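Local atomic coordinates of early 35 kDa protein (Autographa californica nucleopolyhedrovirus, PDB entry 1P35), a protein that inhibits host caspases and so blocks the apoptotic response of the infected insect cell, and also suppresses the host's antiviral RNA interference. Residues Gln12-Cys18 / Asp194-Asp200; Gln23-Tyr29 / Leu166-Pro172; Asn175-Phe181 / Lys290-Thr296. All blocks are in the same frame, centred on the assembly; numbering follows the deposited sequence.

Interaction 1 (Gln12-Cys18 / Asp194-Asp200); sequences QTIIRDC and DVVAYVD. With PO4 (phosphate ion), chain D; EDO (1,2-ethanediol), chain G.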
loop_
_atom_site.group_PDB
_atom_site.type_symbol
_atom_site.label_atom_id
_atom_site.label_comp_id
_atom_site.label_asym_id
_atom_site.label_seq_id
_atom_site.Cartn_x
_atom_site.Cartn_y
_atom_site.Cartn_z
ATOM N N GLN A 12 -0.123 0.563 -17.608
ATOM C CA GLN A 12 -0.679 0.898 -16.313
ATOM C C GLN A 12 -1.138 2.360 -16.112
ATOM O O GLN A 12 -0.699 3.046 -15.168
ATOM C CB GLN A 12 0.345 0.554 -15.222
ATOM C CG GLN A 12 0.905 -0.873 -15.244
ATOM C CD GLN A 12 2.141 -0.991 -14.347
ATOM O OE1 GLN A 12 2.044 -1.066 -13.108
ATOM N NE2 GLN A 12 3.319 -0.944 -14.977
ATOM N N THR A 13 -2.057 2.805 -16.963
ATOM C CA THR A 13 -2.605 4.135 -16.875
ATOM C C THR A 13 -3.796 4.102 -15.902
ATOM O O THR A 13 -4.669 3.236 -15.981
ATOM C CB THR A 13 -3.020 4.645 -18.298
ATOM O OG1 THR A 13 -1.853 4.687 -19.142
ATOM C CG2 THR A 13 -3.598 6.041 -18.236
ATOM N N ILE A 14 -3.794 5.043 -14.967
ATOM C CA ILE A 14 -4.843 5.176 -13.962
ATOM C C ILE A 14 -5.391 6.595 -14.044
ATOM O O ILE A 14 -4.632 7.557 -14.009
ATOM C CB ILE A 14 -4.258 4.910 -12.570
ATOM C CG1 ILE A 14 -3.557 3.536 -12.591
ATOM C CG2 ILE A 14 -5.352 4.867 -11.533
ATOM C CD1 ILE A 14 -2.929 3.142 -11.270
ATOM N N ILE A 15 -6.718 6.712 -14.081
ATOM C CA ILE A 15 -7.383 7.967 -14.261
ATOM C C ILE A 15 -8.511 8.148 -13.305
ATOM O O ILE A 15 -9.214 7.193 -12.992
ATOM C CB ILE A 15 -8.013 8.024 -15.670
ATOM C CG1 ILE A 15 -6.927 7.937 -16.737
ATOM C CG2 ILE A 15 -8.950 9.241 -15.804
ATOM C CD1 ILE A 15 -7.544 7.750 -18.173
ATOM N N ARG A 16 -8.684 9.394 -12.854
ATOM C CA ARG A 16 -9.810 9.731 -11.994
ATOM C C ARG A 16 -10.219 11.132 -12.415
ATOM O O ARG A 16 -9.368 12.006 -12.649
ATOM C CB ARG A 16 -9.442 9.745 -10.507
ATOM C CG ARG A 16 -10.682 9.719 -9.643
ATOM C CD ARG A 16 -10.424 9.976 -8.128
ATOM N NE ARG A 16 -9.956 11.339 -7.939
ATOM C CZ ARG A 16 -9.590 11.878 -6.783
ATOM N NH1 ARG A 16 -9.631 11.163 -5.662
ATOM N NH2 ARG A 16 -9.204 13.151 -6.759
ATOM N N ASP A 17 -11.525 11.348 -12.538
ATOM C CA ASP A 17 -12.033 12.652 -12.928
ATOM C C ASP A 17 -13.314 12.825 -12.118
ATOM O O ASP A 17 -14.243 12.052 -12.270
ATOM C CB ASP A 17 -12.293 12.686 -14.430
ATOM C CG ASP A 17 -12.741 14.051 -14.920
ATOM O OD1 ASP A 17 -13.822 14.490 -14.488
ATOM O OD2 ASP A 17 -12.025 14.671 -15.744
ATOM N N CYS A 18 -13.328 13.848 -11.258
ATOM C CA CYS A 18 -14.447 14.101 -10.365
ATOM C C CYS A 18 -14.933 15.565 -10.425
ATOM O O CYS A 18 -14.167 16.465 -10.770
ATOM C CB CYS A 18 -14.016 13.768 -8.912
ATOM S SG CYS A 18 -13.386 12.079 -8.556
ATOM N N ASP A 194 -4.487 -0.597 -21.392
ATOM C CA ASP A 194 -4.178 -1.052 -20.047
ATOM C C ASP A 194 -4.403 0.179 -19.183
ATOM O O ASP A 194 -3.468 0.944 -18.885
ATOM C CB ASP A 194 -2.736 -1.567 -19.886
ATOM C CG ASP A 194 -2.504 -2.128 -18.484
ATOM O OD1 ASP A 194 -3.535 -2.485 -17.834
ATOM O OD2 ASP A 194 -1.347 -2.227 -18.038
ATOM N N VAL A 195 -5.661 0.343 -18.774
ATOM C CA VAL A 195 -6.070 1.520 -18.040
ATOM C C VAL A 195 -7.334 1.218 -17.208
ATOM O O VAL A 195 -8.130 0.328 -17.563
ATOM C CB VAL A 195 -6.366 2.658 -19.102
ATOM C CG1 VAL A 195 -7.527 2.179 -20.128
ATOM C CG2 VAL A 195 -6.742 3.932 -18.438
ATOM N N VAL A 196 -7.449 1.904 -16.068
ATOM C CA VAL A 196 -8.611 1.839 -15.185
ATOM C C VAL A 196 -8.952 3.320 -14.971
ATOM O O VAL A 196 -8.060 4.182 -15.037
ATOM C CB VAL A 196 -8.330 1.128 -13.797
ATOM C CG1 VAL A 196 -7.964 -0.341 -14.008
ATOM C CG2 VAL A 196 -7.181 1.783 -13.074
ATOM N N ALA A 197 -10.246 3.603 -14.798
ATOM C CA ALA A 197 -10.743 4.931 -14.571
ATOM C C ALA A 197 -11.942 4.925 -13.612
ATOM O O ALA A 197 -12.757 3.971 -13.547
ATOM C CB ALA A 197 -11.134 5.604 -15.876
ATOM N N TYR A 198 -12.002 5.996 -12.839
ATOM C CA TYR A 198 -13.052 6.241 -11.878
ATOM C C TYR A 198 -13.559 7.649 -12.276
ATOM O O TYR A 198 -12.757 8.584 -12.307
ATOM C CB TYR A 198 -12.440 6.239 -10.439
ATOM C CG TYR A 198 -13.421 6.607 -9.347
ATOM C CD1 TYR A 198 -13.852 7.932 -9.199
ATOM C CD2 TYR A 198 -13.937 5.632 -8.473
ATOM C CE1 TYR A 198 -14.759 8.299 -8.213
ATOM C CE2 TYR A 198 -14.852 5.971 -7.466
ATOM C CZ TYR A 198 -15.256 7.319 -7.335
ATOM O OH TYR A 198 -16.059 7.722 -6.288
ATOM N N VAL A 199 -14.856 7.799 -12.597
ATOM C CA VAL A 199 -15.398 9.122 -13.026
ATOM C C VAL A 199 -16.756 9.303 -12.369
ATOM O O VAL A 199 -17.618 8.458 -12.551
ATOM C CB VAL A 199 -15.618 9.224 -14.559
ATOM C CG1 VAL A 199 -15.965 10.673 -14.923
ATOM C CG2 VAL A 199 -14.358 8.758 -15.348
ATOM N N ASP A 200 -16.944 10.384 -11.599
ATOM C CA ASP A 200 -18.216 10.592 -10.900
ATOM C C ASP A 200 -19.039 11.716 -11.485
ATOM O O ASP A 200 -18.584 12.417 -12.371
ATOM C CB ASP A 200 -18.012 10.808 -9.393
ATOM C CG ASP A 200 -17.352 12.159 -9.020
ATOM O OD1 ASP A 200 -17.532 13.165 -9.715
ATOM O OD2 ASP A 200 -16.686 12.201 -7.955
HETATM P P PO4 D . -9.186 13.738 -2.697
HETATM O O1 PO4 D . -9.335 14.683 -3.882
HETATM O O2 PO4 D . -8.567 14.506 -1.546
HETATM O O3 PO4 D . -10.543 13.192 -2.272
HETATM O O4 PO4 D . -8.319 12.586 -3.125
HETATM C C1 EDO G . -10.364 6.733 -5.115
HETATM O O1 EDO G . -10.649 6.428 -3.722
HETATM C C2 EDO G . -11.470 7.520 -5.747
HETATM O O2 EDO G . -11.499 8.794 -5.161
HETATM O O HOH W 1 -1.434 2.306 -20.337
#
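Asp194 opens the pairing twice over: its carboxylate accepts a hydrogen bond from the backbone of Gln12 (N to Asp194 OD2, 3.1 Å), and its carbonyl takes the amide of Thr13 (N to Asp194 O, 3.0 Å) together with a water that also binds Thr13 OG1. The other carboxylate oxygen of Asp194 bonds to His282. Val195 sets CG2 3.9 Å from Ile15 CD1, on the face where Phe181 packs. Val196 then bonds in both directions, N to Thr13 O at 3.1 Å and O to Ile15 N at 3.0 Å, each time with a residue flanking its partner Ile14. This is the ladder of parallel strands, here only 10° apart, and it inserts strand 191-199 between strands 10-21 and 276-282 of the large mixed sheet. At Ala197 the small side chain lies 4.0 Å, CB to CB, from Ile15. Tyr198 repeats the two-way pattern around Arg16, N to Ile15 O and O to Asp17 N both at 3.0 Å, while its ring meets Arg16 CG and, obliquely, the sulfur of Cys18. The Arg16 guanidinium reaches onward to Glu26, ethanediol and phosphate. Val199 returns to the face of Asp17, and Asp200 N donates the last rung to Asp17 O (3.2 Å).

Interaction 2 (Gln23-Tyr29 / Leu166-Pro172); sequences QTRELVY and LSFEYNP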
loop_
_atom_site.group_PDB
_atom_site.type_symbol
_atom_site.label_atom_id
_atom_site.label_comp_id
_atom_site.label_asym_id
_atom_site.label_seq_id
_atom_site.Cartn_x
_atom_site.Cartn_y
_atom_site.Cartn_z
ATOM N N GLN A 23 -18.906 24.187 -11.370
ATOM C CA GLN A 23 -18.241 24.504 -12.643
ATOM C C GLN A 23 -16.796 24.104 -12.732
ATOM O O GLN A 23 -16.056 24.636 -13.545
ATOM C CB GLN A 23 -18.294 25.978 -12.984
ATOM C CG GLN A 23 -17.643 26.895 -12.010
ATOM C CD GLN A 23 -18.655 27.391 -11.028
ATOM O OE1 GLN A 23 -19.821 27.470 -11.359
ATOM N NE2 GLN A 23 -18.223 27.747 -9.824
ATOM N N THR A 24 -16.406 23.161 -11.893
ATOM C CA THR A 24 -15.043 22.710 -11.888
ATOM C C THR A 24 -15.014 21.207 -11.710
ATOM O O THR A 24 -15.863 20.631 -10.995
ATOM C CB THR A 24 -14.252 23.354 -10.708
ATOM O OG1 THR A 24 -14.540 24.767 -10.626
ATOM C CG2 THR A 24 -12.751 23.111 -10.896
ATOM N N ARG A 25 -14.042 20.568 -12.357
ATOM C CA ARG A 25 -13.852 19.121 -12.203
ATOM C C ARG A 25 -12.345 18.910 -12.132
ATOM O O ARG A 25 -11.574 19.806 -12.517
ATOM C CB ARG A 25 -14.471 18.305 -13.379
ATOM C CG ARG A 25 -15.990 18.349 -13.477
ATOM C CD ARG A 25 -16.512 17.473 -14.633
ATOM N NE ARG A 25 -16.095 16.076 -14.487
ATOM C CZ ARG A 25 -16.861 15.119 -13.954
ATOM N NH1 ARG A 25 -18.081 15.393 -13.521
ATOM N NH2 ARG A 25 -16.410 13.879 -13.838
ATOM N N GLU A 26 -11.921 17.761 -11.598
ATOM C CA GLU A 26 -10.493 17.477 -11.499
ATOM C C GLU A 26 -10.117 16.164 -12.211
ATOM O O GLU A 26 -10.826 15.153 -12.131
ATOM C CB GLU A 26 -10.049 17.414 -10.025
ATOM C CG GLU A 26 -8.573 17.050 -9.848
ATOM C CD GLU A 26 -8.247 16.659 -8.398
ATOM O OE1 GLU A 26 -8.840 15.691 -7.912
ATOM O OE2 GLU A 26 -7.401 17.311 -7.744
ATOM N N LEU A 27 -9.021 16.224 -12.952
ATOM C CA LEU A 27 -8.506 15.100 -13.656
ATOM C C LEU A 27 -7.175 14.705 -13.020
ATOM O O LEU A 27 -6.292 15.545 -12.888
ATOM C CB LEU A 27 -8.260 15.425 -15.137
ATOM C CG LEU A 27 -7.549 14.244 -15.815
ATOM C CD1 LEU A 27 -8.546 13.067 -15.895
ATOM C CD2 LEU A 27 -7.091 14.592 -17.236
ATOM N N VAL A 28 -7.069 13.427 -12.635
ATOM C CA VAL A 28 -5.883 12.829 -12.071
ATOM C C VAL A 28 -5.547 11.805 -13.151
ATOM O O VAL A 28 -6.415 11.015 -13.627
ATOM C CB VAL A 28 -6.129 12.169 -10.691
ATOM C CG1 VAL A 28 -4.888 11.348 -10.301
ATOM C CG2 VAL A 28 -6.265 13.231 -9.622
ATOM N N TYR A 29 -4.295 11.845 -13.585
ATOM C CA TYR A 29 -3.903 11.009 -14.691
ATOM C C TYR A 29 -2.504 10.531 -14.309
ATOM O O TYR A 29 -1.605 11.359 -14.078
ATOM C CB TYR A 29 -3.887 11.860 -16.001
ATOM C CG TYR A 29 -3.699 11.025 -17.280
ATOM C CD1 TYR A 29 -2.464 10.495 -17.573
ATOM C CD2 TYR A 29 -4.777 10.715 -18.141
ATOM C CE1 TYR A 29 -2.253 9.677 -18.659
ATOM C CE2 TYR A 29 -4.586 9.861 -19.280
ATOM C CZ TYR A 29 -3.279 9.349 -19.514
ATOM O OH TYR A 29 -2.944 8.517 -20.576
ATOM N N LEU A 166 0.096 13.460 -12.768
ATOM C CA LEU A 166 -0.347 14.833 -12.996
ATOM C C LEU A 166 -1.762 14.904 -12.513
ATOM O O LEU A 166 -2.432 13.889 -12.428
ATOM C CB LEU A 166 -0.305 15.238 -14.467
ATOM C CG LEU A 166 -1.302 14.577 -15.451
ATOM C CD1 LEU A 166 -2.571 15.384 -15.556
ATOM C CD2 LEU A 166 -0.706 14.523 -16.843
ATOM N N SER A 167 -2.189 16.106 -12.150
ATOM C CA SER A 167 -3.550 16.350 -11.733
ATOM C C SER A 167 -3.823 17.846 -11.871
ATOM O O SER A 167 -2.943 18.659 -11.671
ATOM C CB SER A 167 -3.791 15.866 -10.296
ATOM O OG SER A 167 -2.821 16.372 -9.392
ATOM N N PHE A 168 -5.048 18.206 -12.215
ATOM C CA PHE A 168 -5.355 19.600 -12.383
ATOM C C PHE A 168 -6.876 19.780 -12.373
ATOM O O PHE A 168 -7.627 18.803 -12.559
ATOM C CB PHE A 168 -4.708 20.108 -13.703
ATOM C CG PHE A 168 -5.251 19.413 -14.970
ATOM C CD1 PHE A 168 -6.579 19.578 -15.364
ATOM C CD2 PHE A 168 -4.444 18.540 -15.701
ATOM C CE1 PHE A 168 -7.108 18.863 -16.472
ATOM C CE2 PHE A 168 -4.940 17.830 -16.796
ATOM C CZ PHE A 168 -6.289 17.992 -17.177
ATOM N N GLU A 169 -7.325 21.001 -12.086
ATOM C CA GLU A 169 -8.746 21.304 -12.129
ATOM C C GLU A 169 -9.037 22.055 -13.415
ATOM O O GLU A 169 -8.216 22.832 -13.904
ATOM C CB GLU A 169 -9.189 22.172 -10.953
ATOM C CG GLU A 169 -9.424 21.390 -9.697
ATOM C CD GLU A 169 -9.600 22.271 -8.494
ATOM O OE1 GLU A 169 -10.329 23.261 -8.614
ATOM O OE2 GLU A 169 -9.040 21.964 -7.425
ATOM N N TYR A 170 -10.198 21.796 -13.980
ATOM C CA TYR A 170 -10.581 22.500 -15.185
ATOM C C TYR A 170 -12.076 22.867 -15.098
ATOM O O TYR A 170 -12.819 22.382 -14.199
ATOM C CB TYR A 170 -10.277 21.651 -16.428
ATOM C CG TYR A 170 -11.022 20.325 -16.478
ATOM C CD1 TYR A 170 -10.748 19.309 -15.576
ATOM C CD2 TYR A 170 -12.003 20.091 -17.450
ATOM C CE1 TYR A 170 -11.446 18.077 -15.639
ATOM C CE2 TYR A 170 -12.701 18.871 -17.517
ATOM C CZ TYR A 170 -12.433 17.888 -16.621
ATOM O OH TYR A 170 -13.269 16.805 -16.573
ATOM N N ASN A 171 -12.496 23.727 -16.019
ATOM C CA ASN A 171 -13.880 24.216 -16.111
ATOM C C ASN A 171 -14.536 23.659 -17.380
ATOM O O ASN A 171 -14.416 24.230 -18.453
ATOM C CB ASN A 171 -13.826 25.734 -16.121
ATOM C CG ASN A 171 -13.242 26.257 -14.857
ATOM O OD1 ASN A 171 -12.200 26.920 -14.847
ATOM N ND2 ASN A 171 -13.890 25.910 -13.731
ATOM N N PRO A 172 -15.315 22.582 -17.243
ATOM C CA PRO A 172 -16.012 21.889 -18.346
ATOM C C PRO A 172 -16.898 22.788 -19.194
ATOM O O PRO A 172 -17.682 23.583 -18.669
ATOM C CB PRO A 172 -16.843 20.822 -17.622
ATOM C CG PRO A 172 -16.134 20.666 -16.287
ATOM C CD PRO A 172 -15.759 22.062 -15.938
HETATM O O HOH W 2 -17.647 25.192 -16.130
#
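Arg25, Leu27 and Leu166 lose the most surface in this antiparallel pairing, and all three project from the same face of the sheet. Arg25 is paired with Tyr170 through two short backbone hydrogen bonds, Arg25 N to Tyr170 O at 2.9 Å and Tyr170 N to Arg25 O at 2.8 Å. Its aliphatic part packs on the proline that follows the strand, with Arg25 CD 3.6 Å from Pro172 CG, and its guanidinium forms a salt bridge with Asp17, whose carboxylate also receives the Tyr170 hydroxyl. Leu27 occupies the next hydrogen-bonded position, opposite Phe168 (Leu27 N to Phe168 O and Phe168 N to Leu27 O, both 3.0 Å). The p rotamer of Phe168 brings its ring across to Leu27, whose CB makes an off-centre CH-pi contact 4.2 Å from the ring centroid and whose CD2 lies 3.5 Å from Phe168 CZ. Leu166, also with chi1 in p, leans over Tyr29, CD1 to CB 3.8 Å, while its carbonyl accepts the amide of Tyr29 (Tyr29 N to Leu166 O, 3.0 Å). At the opposite end Asn171 ND2 donates a very short 2.5 Å bond to Gln23 O. Met44, Phe46 and Ile48 of strand 42-48 cover the apolar side chains. Alternating hydrogen-bonded and non-hydrogen-bonded pairs, with the strand axes at 160°, mark a twisted antiparallel ladder, here joining strands 24-33 and 164-170 within the large mixed sheet.

Interaction 3 (Asn175-Phe181 / Lys290-Thr296); sequences NKVIVPF and KNVILNT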
loop_
_atom_site.group_PDB
_atom_site.type_symbol
_atom_site.label_atom_id
_atom_site.label_comp_id
_atom_site.label_asym_id
_atom_site.label_seq_id
_atom_site.Cartn_x
_atom_site.Cartn_y
_atom_site.Cartn_z
ATOM N N ASN A 175 -21.487 20.856 -19.552
ATOM C CA ASN A 175 -21.837 19.555 -18.949
ATOM C C ASN A 175 -21.290 18.308 -19.673
ATOM O O ASN A 175 -21.964 17.289 -19.811
ATOM C CB ASN A 175 -23.362 19.408 -18.805
ATOM C CG ASN A 175 -23.985 20.543 -18.010
ATOM O OD1 ASN A 175 -23.423 20.994 -17.013
ATOM N ND2 ASN A 175 -25.162 20.989 -18.434
ATOM N N LYS A 176 -20.061 18.414 -20.135
ATOM C CA LYS A 176 -19.381 17.321 -20.793
ATOM C C LYS A 176 -18.100 17.016 -20.000
ATOM O O LYS A 176 -17.552 17.916 -19.320
ATOM C CB LYS A 176 -18.990 17.742 -22.195
ATOM C CG LYS A 176 -20.144 18.004 -23.105
ATOM C CD LYS A 176 -20.759 16.700 -23.578
ATOM C CE LYS A 176 -21.832 16.959 -24.612
ATOM N NZ LYS A 176 -22.493 15.690 -24.994
ATOM N N VAL A 177 -17.666 15.757 -20.092
ATOM C CA VAL A 177 -16.426 15.237 -19.524
ATOM C C VAL A 177 -15.831 14.310 -20.571
ATOM O O VAL A 177 -16.517 13.503 -21.163
ATOM C CB VAL A 177 -16.602 14.310 -18.337
ATOM C CG1 VAL A 177 -15.245 14.134 -17.635
ATOM C CG2 VAL A 177 -17.663 14.791 -17.462
ATOM N N ILE A 178 -14.534 14.409 -20.780
ATOM C CA ILE A 178 -13.878 13.546 -21.727
ATOM C C ILE A 178 -12.901 12.641 -20.937
ATOM O O ILE A 178 -12.035 13.144 -20.245
ATOM C CB ILE A 178 -13.124 14.417 -22.725
ATOM C CG1 ILE A 178 -14.123 15.267 -23.493
ATOM C CG2 ILE A 178 -12.260 13.567 -23.652
ATOM C CD1 ILE A 178 -13.499 16.210 -24.541
ATOM N N VAL A 179 -13.058 11.319 -20.997
ATOM C CA VAL A 179 -12.135 10.427 -20.304
ATOM C C VAL A 179 -11.159 10.118 -21.431
ATOM O O VAL A 179 -11.505 9.506 -22.421
ATOM C CB VAL A 179 -12.799 9.177 -19.823
ATOM C CG1 VAL A 179 -11.866 8.481 -18.879
ATOM C CG2 VAL A 179 -14.162 9.516 -19.113
ATOM N N PRO A 180 -9.923 10.557 -21.290
ATOM C CA PRO A 180 -8.899 10.352 -22.337
ATOM C C PRO A 180 -8.322 8.968 -22.557
ATOM O O PRO A 180 -7.169 8.706 -22.205
ATOM C CB PRO A 180 -7.843 11.399 -21.952
ATOM C CG PRO A 180 -7.870 11.339 -20.446
ATOM C CD PRO A 180 -9.390 11.364 -20.160
ATOM N N PHE A 181 -9.109 8.076 -23.154
ATOM C CA PHE A 181 -8.613 6.731 -23.431
ATOM C C PHE A 181 -7.852 6.643 -24.738
ATOM O O PHE A 181 -7.023 5.745 -24.902
ATOM C CB PHE A 181 -9.770 5.708 -23.474
ATOM C CG PHE A 181 -10.425 5.478 -22.154
ATOM C CD1 PHE A 181 -9.672 5.209 -21.029
ATOM C CD2 PHE A 181 -11.817 5.482 -22.045
ATOM C CE1 PHE A 181 -10.280 4.934 -19.805
ATOM C CE2 PHE A 181 -12.441 5.213 -20.819
ATOM C CZ PHE A 181 -11.655 4.932 -19.691
ATOM N N LYS A 290 -10.523 5.503 -29.293
ATOM C CA LYS A 290 -11.245 6.728 -29.000
ATOM C C LYS A 290 -11.449 7.094 -27.503
ATOM O O LYS A 290 -11.266 6.261 -26.608
ATOM C CB LYS A 290 -12.611 6.683 -29.732
ATOM C CG LYS A 290 -13.468 5.490 -29.407
ATOM C CD LYS A 290 -14.888 5.558 -30.038
ATOM C CE LYS A 290 -15.804 6.599 -29.405
ATOM N NZ LYS A 290 -17.186 6.560 -29.991
ATOM N N ASN A 291 -11.804 8.361 -27.243
ATOM C CA ASN A 291 -12.094 8.777 -25.867
ATOM C C ASN A 291 -13.569 8.422 -25.571
ATOM O O ASN A 291 -14.341 8.110 -26.457
ATOM C CB ASN A 291 -11.886 10.310 -25.721
ATOM C CG ASN A 291 -10.454 10.723 -26.040
ATOM O OD1 ASN A 291 -9.513 10.008 -25.671
ATOM N ND2 ASN A 291 -10.278 11.878 -26.691
ATOM N N VAL A 292 -13.942 8.467 -24.308
ATOM C CA VAL A 292 -15.320 8.223 -23.912
ATOM C C VAL A 292 -15.758 9.635 -23.541
ATOM O O VAL A 292 -15.047 10.327 -22.818
ATOM C CB VAL A 292 -15.381 7.274 -22.700
ATOM C CG1 VAL A 292 -16.704 7.395 -22.000
ATOM C CG2 VAL A 292 -15.139 5.845 -23.168
ATOM N N ILE A 293 -16.884 10.087 -24.069
ATOM C CA ILE A 293 -17.351 11.454 -23.803
ATOM C C ILE A 293 -18.736 11.347 -23.180
ATOM O O ILE A 293 -19.636 10.718 -23.771
ATOM C CB ILE A 293 -17.286 12.274 -25.160
ATOM C CG1 ILE A 293 -15.812 12.236 -25.653
ATOM C CG2 ILE A 293 -17.719 13.742 -24.962
ATOM C CD1 ILE A 293 -15.434 13.062 -26.897
ATOM N N LEU A 294 -18.899 11.886 -21.962
ATOM C CA LEU A 294 -20.203 11.809 -21.257
ATOM C C LEU A 294 -20.766 13.159 -20.845
ATOM O O LEU A 294 -20.069 14.173 -20.901
ATOM C CB LEU A 294 -20.051 10.953 -19.983
ATOM C CG LEU A 294 -19.531 9.561 -20.347
ATOM C CD1 LEU A 294 -18.894 8.923 -19.157
ATOM C CD2 LEU A 294 -20.671 8.711 -21.002
ATOM N N ASN A 295 -22.026 13.153 -20.414
ATOM C CA ASN A 295 -22.689 14.348 -19.890
ATOM C C ASN A 295 -22.573 14.254 -18.369
ATOM O O ASN A 295 -22.678 13.161 -17.795
ATOM C CB ASN A 295 -24.182 14.390 -20.279
ATOM C CG ASN A 295 -24.394 14.636 -21.770
ATOM O OD1 ASN A 295 -23.857 15.588 -22.325
ATOM N ND2 ASN A 295 -25.179 13.783 -22.413
ATOM N N THR A 296 -22.306 15.393 -17.733
ATOM C CA THR A 296 -22.187 15.463 -16.283
ATOM C C THR A 296 -23.612 15.595 -15.732
ATOM O O THR A 296 -24.559 15.793 -16.491
ATOM C CB THR A 296 -21.354 16.707 -15.863
ATOM O OG1 THR A 296 -21.920 17.896 -16.419
ATOM C CG2 THR A 296 -19.975 16.613 -16.419
#
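The beta-branched residues Val177, Val179 and Val292 adopt the t rotamer on one face of this two-stranded antiparallel ribbon, whereas Ile178 and Ile293 both take m,t on the other. The matched isoleucine rotamers let the non-hydrogen-bonded pair meet through CG1 atoms, 4.1 Å apart from Ile178 to Ile293. Lys176 combines two m torsions with an extended end, so that its chain bends across the strand and NZ donates to Asn295 OD1 at 3.0 Å. Backbone bonds hold the register: Val177 N to Leu294 O and Leu294 N to Val177 O, both 3.0 Å, Val179 N to Val292 O at 2.9 Å, and Val292 N to Val179 O, longer, at 3.3 Å. Beyond Val179 an inverse gamma turn centred on Pro180, closed by Phe181 N to Val179 O at 2.9 Å, kinks the chain, and Phe181, in m, brings its ring edge to Val292, CD2 to CG2 3.5 Å. The face bearing Val292 and Leu294 is covered by helix 206-215 through Gln208 and Phe209, while Val177 touches Arg25 of the large sheet. Polar bonding between side chains is confined to the Lys176 end, so cohesion rests chiefly on the backbone ladder and aliphatic packing, joining the C-terminal strand to the one before Pro180.

Interactions 1 and 2 share one sheet, where strands 10-21 and 24-33 are neighbours: Arg16 O and Val28 N, 2.7 Å apart, probably hydrogen-bond across that seam, and Asp17 OD2 and Tyr170 OH, 2.6 Å apart, probably bond over the intervening strand 24-33. Interaction 3 is a separate ribbon packed against both. Its Phe181 CZ lies 3.9 Å from Ala197 CB of interaction 1, its Pro180 CG 3.8 Å from Tyr29 CE2 of interaction 2. Val177 CG1 touches both, 3.5 Å from Asp17 OD1 and from Tyr170 OH. The phosphate, probably from the crystallisation liquor, hydrogen-bonds Arg16 (NH1 to phosphate O4, 3.2 Å), Lys58 of the same chain and Arg79 of the second subunit, and lies about 4 Å from the Glu26 side chain.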